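Local coordinates for protein Ser-thr phosphatase MSPP (Mycobacterium smegmatis, PDB 2JFR) that probably removes phosphate from serine and threonine residues of proteins, as a metal-dependent phosphatase of the PPM (PP2C) family with manganese in its active site, at residues T12-D23 / N218-T227. Residues are numbered along the deposited sequence; the frame is centred on the assembly and turned at random. Where two conformers were deposited one is given.
With MN (manganese (II) ion), chain C.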
# COMPACT_ATOMS: atom_id res chain seq x y z
N THR A 12 -9.35 -5.66 5.61
CA THR A 12 -9.71 -5.47 4.23
C THR A 12 -11.19 -5.56 4.12
O THR A 12 -11.87 -6.33 4.80
CB THR A 12 -8.96 -6.54 3.37
OG1 THR A 12 -9.15 -6.28 1.93
CG2 THR A 12 -9.44 -7.98 3.60
N ASP A 13 -11.76 -4.79 3.21
CA ASP A 13 -13.20 -4.62 3.04
C ASP A 13 -13.49 -4.60 1.53
O ASP A 13 -12.98 -3.73 0.81
CB ASP A 13 -13.73 -3.34 3.66
CG ASP A 13 -15.21 -3.27 3.46
OD1 ASP A 13 -15.83 -4.37 3.32
OD2 ASP A 13 -15.75 -2.16 3.30
N GLN A 14 -14.31 -5.52 1.04
CA GLN A 14 -14.68 -5.50 -0.35
C GLN A 14 -15.49 -4.26 -0.69
O GLN A 14 -15.35 -3.69 -1.80
CB GLN A 14 -15.48 -6.75 -0.68
CG GLN A 14 -15.90 -6.86 -2.12
CD GLN A 14 -16.53 -8.18 -2.43
OE1 GLN A 14 -16.40 -9.18 -1.73
NE2 GLN A 14 -17.28 -8.21 -3.51
N GLY A 15 -16.36 -3.85 0.19
CA GLY A 15 -17.33 -2.82 -0.02
C GLY A 15 -18.51 -3.34 -0.76
O GLY A 15 -18.56 -4.49 -1.22
N PRO A 16 -19.56 -2.51 -0.87
CA PRO A 16 -20.85 -2.92 -1.45
C PRO A 16 -20.96 -2.71 -2.92
O PRO A 16 -22.03 -3.06 -3.47
CB PRO A 16 -21.81 -1.99 -0.69
CG PRO A 16 -21.01 -0.70 -0.60
CD PRO A 16 -19.66 -1.21 -0.18
N VAL A 17 -19.93 -2.24 -3.60
CA VAL A 17 -20.00 -1.91 -5.02
C VAL A 17 -19.24 -2.90 -5.85
O VAL A 17 -19.76 -3.50 -6.79
CB VAL A 17 -19.52 -0.45 -5.30
CG1 VAL A 17 -19.54 -0.16 -6.76
CG2 VAL A 17 -20.34 0.56 -4.50
N ARG A 18 -17.96 -3.09 -5.55
CA ARG A 18 -17.12 -3.98 -6.33
C ARG A 18 -17.56 -5.43 -6.21
O ARG A 18 -17.91 -5.89 -5.14
CB ARG A 18 -15.67 -3.88 -5.83
CG ARG A 18 -15.03 -2.51 -6.00
CD ARG A 18 -15.13 -1.95 -7.40
NE ARG A 18 -14.50 -0.63 -7.46
CZ ARG A 18 -13.28 -0.39 -7.90
NH1 ARG A 18 -12.48 -1.36 -8.31
NH2 ARG A 18 -12.86 0.89 -7.91
N GLU A 19 -17.46 -6.15 -7.33
CA GLU A 19 -17.86 -7.54 -7.33
C GLU A 19 -16.79 -8.50 -6.84
O GLU A 19 -17.13 -9.67 -6.52
CB GLU A 19 -18.29 -7.95 -8.77
CG GLU A 19 -19.50 -7.19 -9.22
CD GLU A 19 -19.99 -7.58 -10.59
OE1 GLU A 19 -19.11 -7.74 -11.51
OE2 GLU A 19 -21.24 -7.77 -10.74
N ASN A 20 -15.57 -8.03 -6.68
CA ASN A 20 -14.50 -8.80 -6.13
C ASN A 20 -13.70 -7.87 -5.20
O ASN A 20 -13.65 -6.67 -5.43
CB ASN A 20 -13.55 -9.38 -7.17
CG ASN A 20 -14.16 -10.48 -7.96
OD1 ASN A 20 -14.80 -10.27 -8.96
ND2 ASN A 20 -14.01 -11.69 -7.52
N ASN A 21 -13.04 -8.49 -4.23
CA ASN A 21 -11.99 -7.81 -3.46
C ASN A 21 -10.68 -8.18 -4.13
O ASN A 21 -10.16 -9.28 -3.99
CB ASN A 21 -12.02 -8.19 -2.01
CG ASN A 21 -11.10 -7.28 -1.24
OD1 ASN A 21 -10.31 -6.54 -1.79
ND2 ASN A 21 -11.25 -7.32 0.09
N GLN A 22 -10.15 -7.25 -4.92
CA GLN A 22 -8.90 -7.47 -5.63
C GLN A 22 -7.72 -6.86 -4.87
O GLN A 22 -6.60 -6.85 -5.41
CB GLN A 22 -8.94 -6.95 -7.05
CG GLN A 22 -10.11 -7.53 -7.83
CD GLN A 22 -10.06 -7.14 -9.30
OE1 GLN A 22 -9.71 -6.01 -9.63
NE2 GLN A 22 -10.37 -8.06 -10.15
N ASP A 23 -7.92 -6.40 -3.66
CA ASP A 23 -6.80 -5.99 -2.81
C ASP A 23 -6.28 -7.23 -2.07
O ASP A 23 -6.98 -8.24 -1.91
CB ASP A 23 -7.28 -5.01 -1.74
CG ASP A 23 -7.60 -3.58 -2.12
OD1 ASP A 23 -7.44 -3.18 -3.30
OD2 ASP A 23 -8.03 -2.85 -1.18
N ASN A 218 -16.38 2.47 4.09
CA ASN A 218 -17.64 1.82 3.72
C ASN A 218 -18.80 2.76 3.93
O ASN A 218 -19.68 2.88 3.04
CB ASN A 218 -17.74 0.57 4.60
CG ASN A 218 -18.83 -0.33 4.05
OD1 ASN A 218 -20.00 0.00 4.20
ND2 ASN A 218 -18.49 -1.43 3.45
N ASP A 219 -18.87 3.43 5.06
CA ASP A 219 -19.92 4.34 5.36
C ASP A 219 -20.02 5.48 4.36
O ASP A 219 -21.09 5.98 4.09
CB ASP A 219 -19.74 4.94 6.73
CG ASP A 219 -19.98 4.11 7.92
OD1 ASP A 219 -20.32 2.91 7.77
OD2 ASP A 219 -19.83 4.62 9.04
N ALA A 220 -18.89 5.87 3.80
CA ALA A 220 -18.80 6.92 2.79
C ALA A 220 -19.23 6.47 1.42
O ALA A 220 -19.26 7.32 0.51
CB ALA A 220 -17.41 7.51 2.77
N GLY A 221 -19.54 5.19 1.25
CA GLY A 221 -20.04 4.68 0.01
C GLY A 221 -19.37 3.40 -0.42
O GLY A 221 -19.92 2.63 -1.20
N GLY A 222 -18.15 3.15 0.05
CA GLY A 222 -17.51 1.89 -0.24
C GLY A 222 -17.37 1.65 -1.73
O GLY A 222 -17.46 0.50 -2.18
N SER A 223 -17.06 2.68 -2.52
CA SER A 223 -16.99 2.54 -3.96
C SER A 223 -15.88 1.61 -4.41
O SER A 223 -15.96 1.09 -5.52
CB SER A 223 -16.83 3.89 -4.65
OG SER A 223 -15.66 4.55 -4.27
N ASP A 224 -14.84 1.45 -3.61
CA ASP A 224 -13.73 0.58 -3.91
C ASP A 224 -13.51 -0.36 -2.74
O ASP A 224 -13.99 -0.14 -1.64
CB ASP A 224 -12.46 1.36 -4.26
CG ASP A 224 -11.34 0.62 -4.91
OD1 ASP A 224 -11.53 -0.58 -5.28
OD2 ASP A 224 -10.25 1.26 -5.12
N ASN A 225 -12.74 -1.40 -3.01
CA ASN A 225 -12.11 -2.17 -1.95
C ASN A 225 -11.20 -1.26 -1.12
O ASN A 225 -10.53 -0.41 -1.70
CB ASN A 225 -11.23 -3.24 -2.59
CG ASN A 225 -11.86 -4.10 -3.65
OD1 ASN A 225 -11.17 -4.52 -4.58
ND2 ASN A 225 -13.13 -4.43 -3.55
N THR A 226 -11.20 -1.46 0.19
CA THR A 226 -10.28 -0.74 1.07
C THR A 226 -9.52 -1.73 1.90
O THR A 226 -10.12 -2.59 2.55
CB THR A 226 -11.07 0.25 1.99
OG1 THR A 226 -11.72 1.21 1.16
CG2 THR A 226 -10.13 0.98 2.92
N THR A 227 -8.22 -1.59 1.94
CA THR A 227 -7.33 -2.46 2.71
C THR A 227 -6.32 -1.60 3.41
O THR A 227 -5.74 -0.71 2.80
CB THR A 227 -6.67 -3.46 1.76
OG1 THR A 227 -7.70 -4.19 1.11
CG2 THR A 227 -5.75 -4.44 2.48
MN MN C . -8.31 0.47 -5.46
O HOH W 1 -16.96 -1.95 -3.18
O HOH W 2 -12.25 -4.33 -7.19
O HOH W 3 -8.58 -0.64 -3.69
O HOH W 4 -8.68 -3.88 -5.64
O HOH W 5 -9.32 -1.15 -6.59
O HOH W 6 -8.06 1.25 -7.35
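N225 pushes its carboxamide into the loop 14-22 and bonds there to three backbone groups. N225 ND2 donates to Q14 O at 2.9 Å, in the carbonyl plane on a lone pair, and with its other hydrogen to N20 O at 3.0 Å. N225 OD1 accepts from Q22 N at 2.9 Å, from well above the carbonyl plane, and also accepts from two waters. With chi1 at -50°, CG stands anti to the carbonyl carbon and the amide reaches the loop interior.

Next door, in the conformer described here, R18 lays its guanidinium flat against the carboxylate of D224, the planes 12° apart. D224 OD1 sits over the centre of that face, so the salt bridge is one of charge, with no N-H aimed at the oxygen. R18 NE instead donates to S223 O at 3.0 Å, and the chain bends at chi2 to bring it round. The other oxygen, D224 OD2, binds manganese at 2.1 Å, a metal shared with D36 and D186. A water on the metal donates to both D23 OD1 and N225 O.

Farther out, T227 OG1 donates to the anti lone pair of D23 OD2, which S185 also bonds, and has T12 OG1 2.7 Å away. D13 and T226 form an antiparallel hydrogen-bonded pair where strands 5-13 and 226-233 meet, and N218 ND2 gives D13 OD2 a nearly straight bond (176°) in the conformers described. G222 packs its backbone against the P16 ring, and a water joins G222 O to Q14 O and R18 N.

This is the metal-binding end of the PP2C beta-sandwich: the N225 carboxamide, bonded to loop backbone, holds that loop beside D224, while R18, held by S223 and D224, probably offsets part of the carboxylate's charge alongside manganese and, as in PP2C relatives, probably serves the phosphate site.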